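Local coordinates for uncharacterized protein (PDB 3LOT) that probably catalyses the zinc-dependent cleavage of a beta-keto acid, as expected of a 3-keto-5-aminohexanoate cleavage enzyme built on a TIM barrel, at residues A112-G117 against P171-Y176; M119-H124 against H203-G208; N183-F188 against D224-R229; Y232-V237 against V251-D256. All blocks are in the same frame, centred on the assembly; numbering follows the deposited sequence.

How the contacts relate
Contact 1 lies deepest, about 9 Å from the chain centre to its own, and contact 3 is the most peripheral at about 20 Å; contacts 2 and 4 fall between. Contacts 1 and 4 reach the same barrel sheet, contact 1 as a parallel ladder, contact 4 with one good backbone bond, a weak return and a tryptophan. Contact 3 packs helix 178-189 on the end of helix 213-226 and the residue after it, mainly by apolar contact. Contact 2 joins the region after strand 119-120 to the loop after strand 197-203 through a single backbone bond, a bridging water and a CH-pi contact. Tyr-176 packs contact 1 onto contact 2; Asn-183 ND2 bonds Met-116 O, and Asp-224 OD1 pairs with Tyr-232 OH.

Contact 1 (A112-G117 against P171-Y176); sequences ATFNMG and PELECY
The Tyr-176 ring meets Asn-115 at its edge: Asn-115 OD1 lies near the ring plane and accepts a weak hydrogen bond from Tyr-176 OH at 3.3 Å, with amide and ring planes turned 29° apart. The Phe-114 ring is approached obliquely by two aliphatic carbons, Pro-171 CB at 3.7 Å from Phe-114 CD2 and Leu-173 CD2 at 3.6 Å from Phe-114 CD1. With CG anti to the backbone N (chi1 -163°), Phe-114 runs alongside both residues and points the same way; Phe-164 of helix 154-166 adds an edge-to-face ring. Leu-173 CD2 also touches the selenium of Met-116, a selenomethionine. An alanine in place of Phe-114 would probably open a gap beneath helix 154-166 and leave Pro-171 CB without the ring it packs on.

The backbones pair as parallel strands. Glu-172 N donates to Ala-112 O (3.0 Å), Glu-174 N to Phe-114 O (2.9 Å) and Met-116 N to Glu-174 O (3.0 Å), while the Phe-114 N to Glu-172 O bond is weak.

On the other face, Glu-174 CB lies 3.3 Å from Asn-115 OD1, amide and carboxylate planes 46° apart; Gln-200 NE2 bonds Glu-174 OE1. Thr-113 OG1 and Asn-115 ND2 bond an unidentified molecule, probably from the crystallisation liquor; the Thr-113 side chain is about 5 Å from the zinc. The chemistry thus splits by face, apolar against outer helices, polar toward the metal pocket.

Contact 2 (M119-H124 against H203-G208); sequences MNFAIH and HGILGG
Ile-205 sets its CG2 methyl over the face of the Phe-121 ring, and this is the tight heart of the contact: the methyl stands 3.6 Å from the ring centroid and only 8° off the ring normal, a CH-pi contact almost exactly over the centre. Ile-205 CD1 reaches the far end of the same ring, 3.7 Å from Phe-121 CZ. A chi1 of -166° sets Phe-121 CG anti to the backbone N, beside the carbonyl carbon; the ring beyond lies under Ile-205 CG2, although CB leads away. Tyr-176 packs on both residues, and an alanine in place of Phe-121 would probably leave Ile-205 CG2 without its aromatic face and open a gap beside Tyr-176.

Backbone packing is equally close at Gly-207, whose CA lies 3.4 Å from Asn-120 O; a CB there would run into that oxygen, which is buried without a hydrogen-bond partner. The CE methyl of Met-119, a selenomethionine, lies 3.6 Å from Gly-207 O. Ala-122 N bonds nearly straight to Leu-206 O at 3.0 Å.

The fit is looser at the end of the Leu-206 side chain. Its CD2 stays 4.0 Å from Ala-122 CB and 4.2 Å from His-124 CE1, and a water, rather than a direct bond, joins Ala-122 O to Leu-206 N. Phe-154 of the second subunit packs on Ala-122, His-124 and Leu-206.

Residues 205-208 form a type II beta turn with Gly-207 in its third position. The turn belongs to the loop following strand 197-203, and the nearest atom of the Phe-121 side chain is about 8 Å from the zinc ion, consistent with the loops that rim the active site of TIM barrels.

Contact 3 (N183-F188 against D224-R229); sequences NTAFMF and DRLIGR
Ile-227 meets Ala-185, Thr-184 and Phe-188 with different branches of its side chain, and together with Ala-185 and Phe-188 it accounts for most of the surface buried here. Its CG1, anti to the carbonyl carbon (chi1 -68°), lies against the helix backbone, 4.2 Å from Ala-185 CA. The chain then extends so that Ile-227 CD1 comes to rest 3.9 Å from Thr-184 CG2, the two side chains crossing at a slant. The Thr-184 hydroxyl is engaged by Gln-180 O within its own helix, while the methyl is the branch that meets Ile-227. The remaining branch, Ile-227 CG2, makes a longer approach of 4.3 Å to Phe-188 CE2.

Ala-185 points its single methyl at the other segment. Its CB sits 3.7 Å from Leu-226 CB and 4.1 Å from Leu-226 CD1, so the small residue lets the backbone at Leu-226 and Ile-227 come close: Ala-185 and Ile-227 are the nearest pair of CA atoms, 5.7 Å apart.

Phe-188, with CG anti to the backbone N (chi1 169°), presents a ring edge rather than a face to the backbone: Ile-227 O lies near the ring plane, 3.8 Å from Phe-188 CE2. Just beyond, Gly-228 leaves helical geometry with a positive phi.

Apart from the ring edge at Ile-227 O, the contact is apolar, and it lies away from the zinc. It joins helix 178-189 to the C-terminal end of helix 213-226, the helices before and after strand 197-203; Thr-184 of helix 178-189 and Ile-227, just after helix 213-226, each touch Leu-199 of that strand.

Contact 4 (Y232-V237 against V251-D256); sequences YTWSLV and VIMGGD
Trp-234 lays its indole against Gly-255 and Met-253, a selenomethionine. From CB, the first torsion (chi1 63°) places CG between the backbone N and the carbonyl carbon. CD2 and CE2 come under Gly-255 CA, which lies 3.6 Å from Trp-234 CE2. NE1 donates to a water in the ring plane at 2.8 Å, and that water makes a weak bond to Met-253 O. CZ2 is the closest ring atom, 3.5 Å from Gly-255 CA and 3.9 Å from Met-253 CB, which sits at the edge. The tip, CH2, meets Met-253 CE at 3.9 Å.

Gly-255 CA thus forms a CH-pi contact with the six-membered ring of Trp-234, off-centre over its face; a side chain there would collide with CH2. Just before it, Gly-254 closes helix 243-252 with a Schellman motif.

On the backbone, Asp-256 N bonds to Trp-234 O at 2.9 Å and 168°, whereas the return bond from Leu-236 N to Asp-256 O is weak. Ser-235 OG pairs with Gln-200. The crossover from helix 243-252 into strand 256-259 is therefore fixed by an aromatic-glycine fit and one good backbone bond, and the Asp-256 carboxylate, paired with Arg-198 and Arg-3, is likely to be held in its charged form.

Contact 1 (A112-G117 against P171-Y176)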
loop_
_atom_site.group_PDB
_atom_site.type_symbol
_atom_site.label_atom_id
_atom_site.label_comp_id
_atom_site.label_asym_id
_atom_site.label_seq_id
_atom_site.Cartn_x
_atom_site.Cartn_y
_atom_site.Cartn_z
ATOM N N ALA D 112 -7.066 21.295 22.400
ATOM C CA ALA D 112 -8.359 21.479 21.753
ATOM C C ALA D 112 -8.295 21.020 20.297
ATOM O O ALA D 112 -7.208 20.930 19.723
ATOM C CB ALA D 112 -8.828 22.882 21.831
ATOM N N THR D 113 -9.442 20.692 19.713
ATOM C CA THR D 113 -9.383 20.099 18.391
ATOM C C THR D 113 -9.210 21.214 17.355
ATOM O O THR D 113 -9.603 22.349 17.594
ATOM C CB THR D 113 -10.566 19.139 18.088
ATOM O OG1 THR D 113 -11.815 19.814 18.107
ATOM C CG2 THR D 113 -10.597 18.055 19.114
ATOM N N PHE D 114 -8.613 20.842 16.223
ATOM C CA PHE D 114 -8.105 21.739 15.194
ATOM C C PHE D 114 -8.292 20.965 13.886
ATOM O O PHE D 114 -7.403 20.231 13.494
ATOM C CB PHE D 114 -6.602 21.973 15.463
ATOM C CG PHE D 114 -6.004 23.161 14.769
ATOM C CD1 PHE D 114 -5.887 23.189 13.405
ATOM C CD2 PHE D 114 -5.515 24.213 15.508
ATOM C CE1 PHE D 114 -5.282 24.259 12.773
ATOM C CE2 PHE D 114 -4.891 25.299 14.913
ATOM C CZ PHE D 114 -4.757 25.342 13.525
ATOM N N ASN D 115 -9.467 21.126 13.271
ATOM C CA ASN D 115 -9.858 20.477 12.003
ATOM C C ASN D 115 -9.148 21.004 10.729
ATOM O O ASN D 115 -9.086 22.222 10.478
ATOM C CB ASN D 115 -11.331 20.618 11.882
ATOM C CG ASN D 115 -12.034 19.927 13.023
ATOM O OD1 ASN D 115 -12.203 18.693 12.991
ATOM N ND2 ASN D 115 -12.433 20.705 14.065
HETATM N N MSE D 116 -8.589 20.086 9.954
HETATM C CA MSE D 116 -7.549 20.463 8.966
HETATM C C MSE D 116 -7.982 20.602 7.511
HETATM O O MSE D 116 -7.127 20.624 6.623
HETATM C CB MSE D 116 -6.413 19.452 9.057
HETATM C CG MSE D 116 -5.638 19.557 10.284
HETATM SE SE MSE D 116 -4.672 21.237 10.359
HETATM C CE MSE D 116 -3.907 21.307 8.625
ATOM N N GLY D 117 -9.270 20.752 7.247
ATOM C CA GLY D 117 -9.699 21.149 5.897
ATOM C C GLY D 117 -11.182 21.375 5.769
ATOM O O GLY D 117 -11.936 20.952 6.639
ATOM N N PRO D 171 -2.712 22.074 19.729
ATOM C CA PRO D 171 -3.611 21.600 18.701
ATOM C C PRO D 171 -3.642 20.081 18.580
ATOM O O PRO D 171 -2.610 19.407 18.513
ATOM C CB PRO D 171 -3.027 22.220 17.411
ATOM C CG PRO D 171 -2.066 23.229 17.867
ATOM C CD PRO D 171 -1.564 22.792 19.153
ATOM N N GLU D 172 -4.846 19.544 18.531
ATOM C CA GLU D 172 -5.040 18.168 18.131
ATOM C C GLU D 172 -5.644 18.249 16.748
ATOM O O GLU D 172 -6.769 18.707 16.605
ATOM C CB GLU D 172 -5.987 17.455 19.070
ATOM C CG GLU D 172 -6.236 16.016 18.643
ATOM C CD GLU D 172 -7.066 15.236 19.613
ATOM O OE1 GLU D 172 -8.292 15.345 19.533
ATOM O OE2 GLU D 172 -6.498 14.453 20.386
ATOM N N LEU D 173 -4.912 17.745 15.752
ATOM C CA LEU D 173 -5.134 18.126 14.366
ATOM C C LEU D 173 -5.965 17.042 13.738
ATOM O O LEU D 173 -5.459 15.976 13.462
ATOM C CB LEU D 173 -3.796 18.266 13.655
ATOM C CG LEU D 173 -2.826 19.325 14.252
ATOM C CD1 LEU D 173 -1.445 19.078 13.708
ATOM C CD2 LEU D 173 -3.311 20.732 13.902
ATOM N N GLU D 174 -7.226 17.345 13.495
ATOM C CA GLU D 174 -8.179 16.330 13.090
ATOM C C GLU D 174 -8.052 16.216 11.585
ATOM O O GLU D 174 -8.111 17.243 10.882
ATOM C CB GLU D 174 -9.597 16.741 13.469
ATOM C CG GLU D 174 -9.740 17.354 14.872
ATOM C CD GLU D 174 -9.328 16.430 16.003
ATOM O OE1 GLU D 174 -9.303 15.192 15.814
ATOM O OE2 GLU D 174 -9.013 16.958 17.098
ATOM N N CYS D 175 -7.793 15.003 11.120
ATOM C CA CYS D 175 -7.705 14.713 9.711
ATOM C C CYS D 175 -8.691 13.636 9.272
ATOM O O CYS D 175 -8.666 12.531 9.785
ATOM C CB CYS D 175 -6.311 14.239 9.336
ATOM S SG CYS D 175 -5.009 15.496 9.690
ATOM N N TYR D 176 -9.520 13.987 8.292
ATOM C CA TYR D 176 -10.601 13.126 7.795
ATOM C C TYR D 176 -10.334 12.571 6.393
ATOM O O TYR D 176 -11.222 11.925 5.796
ATOM C CB TYR D 176 -11.933 13.881 7.729
ATOM C CG TYR D 176 -12.478 14.409 9.032
ATOM C CD1 TYR D 176 -11.945 15.553 9.607
ATOM C CD2 TYR D 176 -13.572 13.809 9.638
ATOM C CE1 TYR D 176 -12.467 16.085 10.796
ATOM C CE2 TYR D 176 -14.096 14.304 10.821
ATOM C CZ TYR D 176 -13.544 15.452 11.395
ATOM O OH TYR D 176 -14.050 15.931 12.577
#

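Contact 2 (M119-H124 against H203-G208)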
loop_
_atom_site.group_PDB
_atom_site.type_symbol
_atom_site.label_atom_id
_atom_site.label_comp_id
_atom_site.label_asym_id
_atom_site.label_seq_id
_atom_site.Cartn_x
_atom_site.Cartn_y
_atom_site.Cartn_z
HETATM N N MSE D 119 -14.746 20.535 4.095
HETATM C CA MSE D 119 -15.241 19.249 3.574
HETATM C C MSE D 119 -16.752 19.211 3.654
HETATM O O MSE D 119 -17.341 19.897 4.467
HETATM C CB MSE D 119 -14.645 18.080 4.407
HETATM C CG MSE D 119 -15.079 18.049 5.849
HETATM SE SE MSE D 119 -14.143 16.806 7.008
HETATM C CE MSE D 119 -14.938 15.143 6.353
ATOM N N ASN D 120 -17.371 18.337 2.866
ATOM C CA ASN D 120 -18.741 17.902 3.157
ATOM C C ASN D 120 -18.653 17.090 4.423
ATOM O O ASN D 120 -17.642 16.467 4.702
ATOM C CB ASN D 120 -19.325 17.076 2.019
ATOM C CG ASN D 120 -19.468 17.880 0.729
ATOM O OD1 ASN D 120 -19.464 19.113 0.751
ATOM N ND2 ASN D 120 -19.644 17.191 -0.386
ATOM N N PHE D 121 -19.710 17.128 5.197
ATOM C CA PHE D 121 -19.805 16.393 6.431
ATOM C C PHE D 121 -21.281 16.160 6.638
ATOM O O PHE D 121 -21.943 16.986 7.203
ATOM C CB PHE D 121 -19.184 17.194 7.576
ATOM C CG PHE D 121 -18.938 16.377 8.814
ATOM C CD1 PHE D 121 -19.936 15.548 9.342
ATOM C CD2 PHE D 121 -17.725 16.452 9.475
ATOM C CE1 PHE D 121 -19.697 14.815 10.509
ATOM C CE2 PHE D 121 -17.497 15.713 10.624
ATOM C CZ PHE D 121 -18.472 14.910 11.133
ATOM N N ALA D 122 -21.776 15.037 6.089
ATOM C CA ALA D 122 -23.191 14.791 5.873
ATOM C C ALA D 122 -23.700 13.600 6.670
ATOM O O ALA D 122 -23.110 12.521 6.628
ATOM C CB ALA D 122 -23.459 14.591 4.333
ATOM N N ILE D 123 -24.769 13.839 7.438
ATOM C CA ILE D 123 -25.504 12.811 8.191
ATOM C C ILE D 123 -26.977 12.717 7.854
ATOM O O ILE D 123 -27.736 12.047 8.534
ATOM C CB ILE D 123 -25.325 13.016 9.697
ATOM C CG1 ILE D 123 -25.865 14.399 10.176
ATOM C CG2 ILE D 123 -23.844 12.810 10.018
ATOM C CD1 ILE D 123 -25.455 14.722 11.630
ATOM N N HIS D 124 -27.392 13.360 6.770
ATOM C CA HIS D 124 -28.752 13.222 6.288
ATOM C C HIS D 124 -29.218 11.780 6.075
ATOM O O HIS D 124 -30.407 11.545 6.227
ATOM C CB HIS D 124 -29.034 14.078 5.042
ATOM C CG HIS D 124 -28.233 13.698 3.832
ATOM N ND1 HIS D 124 -26.910 14.053 3.675
ATOM C CD2 HIS D 124 -28.568 13.000 2.722
ATOM C CE1 HIS D 124 -26.463 13.575 2.532
ATOM N NE2 HIS D 124 -27.449 12.944 1.924
ATOM N N HIS D 203 -12.207 8.216 10.710
ATOM C CA HIS D 203 -12.617 7.311 9.626
ATOM C C HIS D 203 -14.103 7.077 9.663
ATOM O O HIS D 203 -14.651 6.733 10.712
ATOM C CB HIS D 203 -11.833 5.982 9.757
ATOM C CG HIS D 203 -10.380 6.112 9.377
ATOM N ND1 HIS D 203 -9.894 5.744 8.136
ATOM C CD2 HIS D 203 -9.319 6.604 10.062
ATOM C CE1 HIS D 203 -8.596 5.985 8.083
ATOM N NE2 HIS D 203 -8.223 6.529 9.233
ATOM N N GLY D 204 -14.741 7.237 8.514
ATOM C CA GLY D 204 -16.111 6.830 8.310
ATOM C C GLY D 204 -17.113 7.964 8.174
ATOM O O GLY D 204 -18.297 7.724 8.235
ATOM N N ILE D 205 -16.675 9.202 8.044
ATOM C CA ILE D 205 -17.591 10.308 7.817
ATOM C C ILE D 205 -17.965 10.356 6.328
ATOM O O ILE D 205 -17.112 10.147 5.445
ATOM C CB ILE D 205 -17.014 11.676 8.271
ATOM C CG1 ILE D 205 -16.705 11.661 9.768
ATOM C CG2 ILE D 205 -17.980 12.823 7.929
ATOM C CD1 ILE D 205 -17.835 11.307 10.659
ATOM N N LEU D 206 -19.253 10.616 6.058
ATOM C CA LEU D 206 -19.707 10.815 4.687
ATOM C C LEU D 206 -19.193 12.207 4.327
ATOM O O LEU D 206 -19.697 13.211 4.844
ATOM C CB LEU D 206 -21.231 10.675 4.569
ATOM C CG LEU D 206 -21.890 10.975 3.187
ATOM C CD1 LEU D 206 -21.250 10.170 2.076
ATOM C CD2 LEU D 206 -23.387 10.809 3.159
ATOM N N GLY D 207 -18.208 12.253 3.417
ATOM C CA GLY D 207 -17.473 13.468 3.106
ATOM C C GLY D 207 -15.993 13.303 3.369
ATOM O O GLY D 207 -15.174 14.130 2.941
ATOM N N GLY D 208 -15.646 12.233 4.080
ATOM C CA GLY D 208 -14.273 11.886 4.370
ATOM C C GLY D 208 -13.896 10.498 3.964
ATOM O O GLY D 208 -14.648 9.812 3.258
HETATM O O HOH W 1 -21.285 11.068 8.153
#

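Contact 3 (N183-F188 against D224-R229)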
loop_
_atom_site.group_PDB
_atom_site.type_symbol
_atom_site.label_atom_id
_atom_site.label_comp_id
_atom_site.label_asym_id
_atom_site.label_seq_id
_atom_site.Cartn_x
_atom_site.Cartn_y
_atom_site.Cartn_z
ATOM N N ASN D 183 -2.550 18.895 3.885
ATOM C CA ASN D 183 -2.761 20.235 4.447
ATOM C C ASN D 183 -1.917 20.417 5.736
ATOM O O ASN D 183 -1.275 21.473 5.934
ATOM C CB ASN D 183 -4.232 20.534 4.758
ATOM C CG ASN D 183 -5.151 20.574 3.514
ATOM O OD1 ASN D 183 -4.695 20.494 2.359
ATOM N ND2 ASN D 183 -6.488 20.661 3.772
ATOM N N THR D 184 -1.942 19.391 6.605
ATOM C CA THR D 184 -1.174 19.412 7.846
ATOM C C THR D 184 0.340 19.598 7.626
ATOM O O THR D 184 0.976 20.449 8.295
ATOM C CB THR D 184 -1.493 18.183 8.690
ATOM O OG1 THR D 184 -2.907 18.176 8.966
ATOM C CG2 THR D 184 -0.647 18.159 9.974
ATOM N N ALA D 185 0.895 18.844 6.672
ATOM C CA ALA D 185 2.305 18.968 6.295
ATOM C C ALA D 185 2.639 20.375 5.853
ATOM O O ALA D 185 3.640 20.942 6.263
ATOM C CB ALA D 185 2.676 18.004 5.191
ATOM N N PHE D 186 1.762 20.943 5.036
ATOM C CA PHE D 186 1.981 22.277 4.517
ATOM C C PHE D 186 2.037 23.304 5.641
ATOM O O PHE D 186 2.943 24.123 5.660
ATOM C CB PHE D 186 0.905 22.618 3.492
ATOM C CG PHE D 186 0.899 24.060 3.059
ATOM C CD1 PHE D 186 1.757 24.512 2.078
ATOM C CD2 PHE D 186 0.006 24.948 3.608
ATOM C CE1 PHE D 186 1.726 25.846 1.651
ATOM C CE2 PHE D 186 -0.037 26.260 3.186
ATOM C CZ PHE D 186 0.821 26.713 2.207
HETATM N N MSE D 187 1.066 23.268 6.548
HETATM C CA MSE D 187 1.008 24.223 7.663
HETATM C C MSE D 187 2.175 24.053 8.628
HETATM O O MSE D 187 2.684 25.036 9.188
HETATM C CB MSE D 187 -0.310 24.067 8.438
HETATM C CG MSE D 187 -1.606 24.465 7.677
HETATM SE SE MSE D 187 -1.588 26.310 7.105
HETATM C CE MSE D 187 -1.874 27.064 8.884
ATOM N N PHE D 188 2.606 22.806 8.795
ATOM C CA PHE D 188 3.825 22.488 9.562
ATOM C C PHE D 188 5.027 23.081 8.875
ATOM O O PHE D 188 5.759 23.835 9.487
ATOM C CB PHE D 188 3.930 20.962 9.760
ATOM C CG PHE D 188 5.246 20.463 10.301
ATOM C CD1 PHE D 188 5.842 21.032 11.398
ATOM C CD2 PHE D 188 5.843 19.329 9.739
ATOM C CE1 PHE D 188 7.042 20.529 11.907
ATOM C CE2 PHE D 188 7.045 18.830 10.246
ATOM C CZ PHE D 188 7.632 19.432 11.342
ATOM N N ASP D 224 3.685 9.703 8.102
ATOM C CA ASP D 224 5.105 9.337 8.219
ATOM C C ASP D 224 5.939 9.985 7.112
ATOM O O ASP D 224 7.009 10.583 7.378
ATOM C CB ASP D 224 5.298 7.819 8.132
ATOM C CG ASP D 224 4.868 7.055 9.373
ATOM O OD1 ASP D 224 4.582 7.664 10.432
ATOM O OD2 ASP D 224 4.843 5.783 9.288
ATOM N N ARG D 225 5.459 9.903 5.877
ATOM C CA ARG D 225 6.265 10.297 4.750
ATOM C C ARG D 225 6.292 11.809 4.530
ATOM O O ARG D 225 7.267 12.325 4.022
ATOM C CB ARG D 225 5.752 9.620 3.493
ATOM C CG ARG D 225 6.643 9.777 2.305
ATOM C CD ARG D 225 6.028 9.051 1.113
ATOM N NE ARG D 225 4.660 9.497 0.845
ATOM C CZ ARG D 225 4.344 10.580 0.099
ATOM N NH1 ARG D 225 5.295 11.366 -0.432
ATOM N NH2 ARG D 225 3.079 10.892 -0.094
ATOM N N LEU D 226 5.199 12.501 4.837
ATOM C CA LEU D 226 5.158 13.994 4.717
ATOM C C LEU D 226 5.724 14.716 5.921
ATOM O O LEU D 226 6.347 15.751 5.757
ATOM C CB LEU D 226 3.748 14.491 4.465
ATOM C CG LEU D 226 3.063 13.909 3.237
ATOM C CD1 LEU D 226 1.679 14.586 3.084
ATOM C CD2 LEU D 226 3.901 14.153 1.954
ATOM N N ILE D 227 5.504 14.174 7.115
ATOM C CA ILE D 227 5.738 14.887 8.390
ATOM C C ILE D 227 6.988 14.359 9.070
ATOM O O ILE D 227 7.833 15.140 9.497
ATOM C CB ILE D 227 4.480 14.824 9.305
ATOM C CG1 ILE D 227 3.352 15.662 8.653
ATOM C CG2 ILE D 227 4.811 15.243 10.738
ATOM C CD1 ILE D 227 1.940 15.323 9.124
ATOM N N GLY D 228 7.145 13.044 9.014
ATOM C CA GLY D 228 8.255 12.327 9.591
ATOM C C GLY D 228 7.815 11.716 10.898
ATOM O O GLY D 228 7.264 12.415 11.759
ATOM N N ARG D 229 8.096 10.433 11.057
ATOM C CA ARG D 229 7.704 9.682 12.246
ATOM C C ARG D 229 8.106 10.375 13.553
ATOM O O ARG D 229 7.334 10.413 14.515
ATOM C CB ARG D 229 8.371 8.319 12.223
ATOM C CG ARG D 229 7.905 7.369 11.128
ATOM C CD ARG D 229 8.846 6.152 11.079
ATOM N NE ARG D 229 8.275 4.967 10.399
ATOM C CZ ARG D 229 8.207 4.776 9.071
ATOM N NH1 ARG D 229 8.632 5.709 8.211
ATOM N NH2 ARG D 229 7.685 3.634 8.583
#

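Contact 4 (Y232-V237 against V251-D256)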
loop_
_atom_site.group_PDB
_atom_site.type_symbol
_atom_site.label_atom_id
_atom_site.label_comp_id
_atom_site.label_asym_id
_atom_site.label_seq_id
_atom_site.Cartn_x
_atom_site.Cartn_y
_atom_site.Cartn_z
ATOM N N TYR D 232 5.591 13.507 14.948
ATOM C CA TYR D 232 4.177 13.499 15.377
ATOM C C TYR D 232 3.806 12.281 16.202
ATOM O O TYR D 232 4.516 11.290 16.190
ATOM C CB TYR D 232 3.218 13.625 14.195
ATOM C CG TYR D 232 2.979 12.336 13.435
ATOM C CD1 TYR D 232 3.970 11.794 12.600
ATOM C CD2 TYR D 232 1.771 11.671 13.519
ATOM C CE1 TYR D 232 3.752 10.632 11.898
ATOM C CE2 TYR D 232 1.541 10.480 12.811
ATOM C CZ TYR D 232 2.540 9.967 12.006
ATOM O OH TYR D 232 2.357 8.788 11.319
ATOM N N THR D 233 2.703 12.400 16.947
ATOM C CA THR D 233 1.997 11.245 17.507
ATOM C C THR D 233 0.551 11.272 16.975
ATOM O O THR D 233 0.068 12.299 16.481
ATOM C CB THR D 233 2.030 11.197 19.058
ATOM O OG1 THR D 233 1.167 12.205 19.602
ATOM C CG2 THR D 233 3.456 11.372 19.585
ATOM N N TRP D 234 -0.129 10.141 17.051
ATOM C CA TRP D 234 -1.461 10.033 16.450
ATOM C C TRP D 234 -2.422 9.158 17.236
ATOM O O TRP D 234 -2.028 8.240 17.952
ATOM C CB TRP D 234 -1.375 9.530 15.007
ATOM C CG TRP D 234 -0.805 8.140 14.868
ATOM C CD1 TRP D 234 0.506 7.777 14.940
ATOM C CD2 TRP D 234 -1.540 6.942 14.601
ATOM N NE1 TRP D 234 0.632 6.411 14.768
ATOM C CE2 TRP D 234 -0.609 5.883 14.532
ATOM C CE3 TRP D 234 -2.880 6.667 14.420
ATOM C CZ2 TRP D 234 -0.997 4.561 14.326
ATOM C CZ3 TRP D 234 -3.257 5.377 14.136
ATOM C CH2 TRP D 234 -2.305 4.327 14.117
ATOM N N SER D 235 -3.691 9.496 17.077
ATOM C CA SER D 235 -4.820 8.751 17.591
ATOM C C SER D 235 -5.739 8.493 16.424
ATOM O O SER D 235 -5.611 9.086 15.340
ATOM C CB SER D 235 -5.539 9.598 18.664
ATOM O OG SER D 235 -6.635 8.911 19.275
ATOM N N LEU D 236 -6.708 7.640 16.636
ATOM C CA LEU D 236 -7.683 7.288 15.609
ATOM C C LEU D 236 -9.093 7.135 16.181
ATOM O O LEU D 236 -9.247 6.742 17.359
ATOM C CB LEU D 236 -7.263 6.001 14.939
ATOM C CG LEU D 236 -8.196 5.338 13.911
ATOM C CD1 LEU D 236 -7.381 4.593 12.843
ATOM C CD2 LEU D 236 -9.219 4.444 14.605
ATOM N N VAL D 237 -10.073 7.499 15.348
ATOM C CA VAL D 237 -11.512 7.321 15.540
ATOM C C VAL D 237 -12.063 6.452 14.411
ATOM O O VAL D 237 -11.915 6.784 13.223
ATOM C CB VAL D 237 -12.273 8.647 15.427
ATOM C CG1 VAL D 237 -13.806 8.404 15.548
ATOM C CG2 VAL D 237 -11.778 9.646 16.489
ATOM N N VAL D 251 -3.967 0.601 17.899
ATOM C CA VAL D 251 -3.072 0.159 18.974
ATOM C C VAL D 251 -2.010 -0.810 18.461
ATOM O O VAL D 251 -0.851 -0.734 18.850
ATOM C CB VAL D 251 -3.858 -0.413 20.176
ATOM C CG1 VAL D 251 -2.919 -1.077 21.197
ATOM C CG2 VAL D 251 -4.622 0.720 20.855
ATOM N N ILE D 252 -2.411 -1.721 17.571
ATOM C CA ILE D 252 -1.490 -2.686 17.008
ATOM C C ILE D 252 -0.399 -1.910 16.208
ATOM O O ILE D 252 0.772 -2.306 16.175
ATOM C CB ILE D 252 -2.245 -3.707 16.119
ATOM C CG1 ILE D 252 -3.070 -4.661 16.997
ATOM C CG2 ILE D 252 -1.273 -4.518 15.222
ATOM C CD1 ILE D 252 -4.118 -5.400 16.254
HETATM N N MSE D 253 -0.789 -0.817 15.581
HETATM C CA MSE D 253 0.119 -0.016 14.756
HETATM C C MSE D 253 0.902 0.969 15.597
HETATM O O MSE D 253 1.631 1.774 15.061
HETATM C CB MSE D 253 -0.659 0.768 13.697
HETATM C CG MSE D 253 -1.348 -0.094 12.645
HETATM SE SE MSE D 253 -2.574 0.859 11.541
HETATM C CE MSE D 253 -1.416 2.293 10.908
ATOM N N GLY D 254 0.731 0.963 16.897
ATOM C CA GLY D 254 1.535 1.836 17.753
ATOM C C GLY D 254 0.870 3.180 18.016
ATOM O O GLY D 254 1.466 4.015 18.680
ATOM N N GLY D 255 -0.365 3.361 17.545
ATOM C CA GLY D 255 -1.157 4.542 17.796
ATOM C C GLY D 255 -1.955 4.554 19.105
ATOM O O GLY D 255 -2.035 3.563 19.836
ATOM N N ASP D 256 -2.563 5.698 19.350
ATOM C CA ASP D 256 -3.518 5.890 20.417
ATOM C C ASP D 256 -4.927 5.757 19.862
ATOM O O ASP D 256 -5.142 5.722 18.643
ATOM C CB ASP D 256 -3.291 7.253 21.084
ATOM C CG ASP D 256 -1.926 7.353 21.752
ATOM O OD1 ASP D 256 -1.514 6.374 22.397
ATOM O OD2 ASP D 256 -1.256 8.399 21.613
HETATM O O HOH W 2 2.950 4.862 15.179
#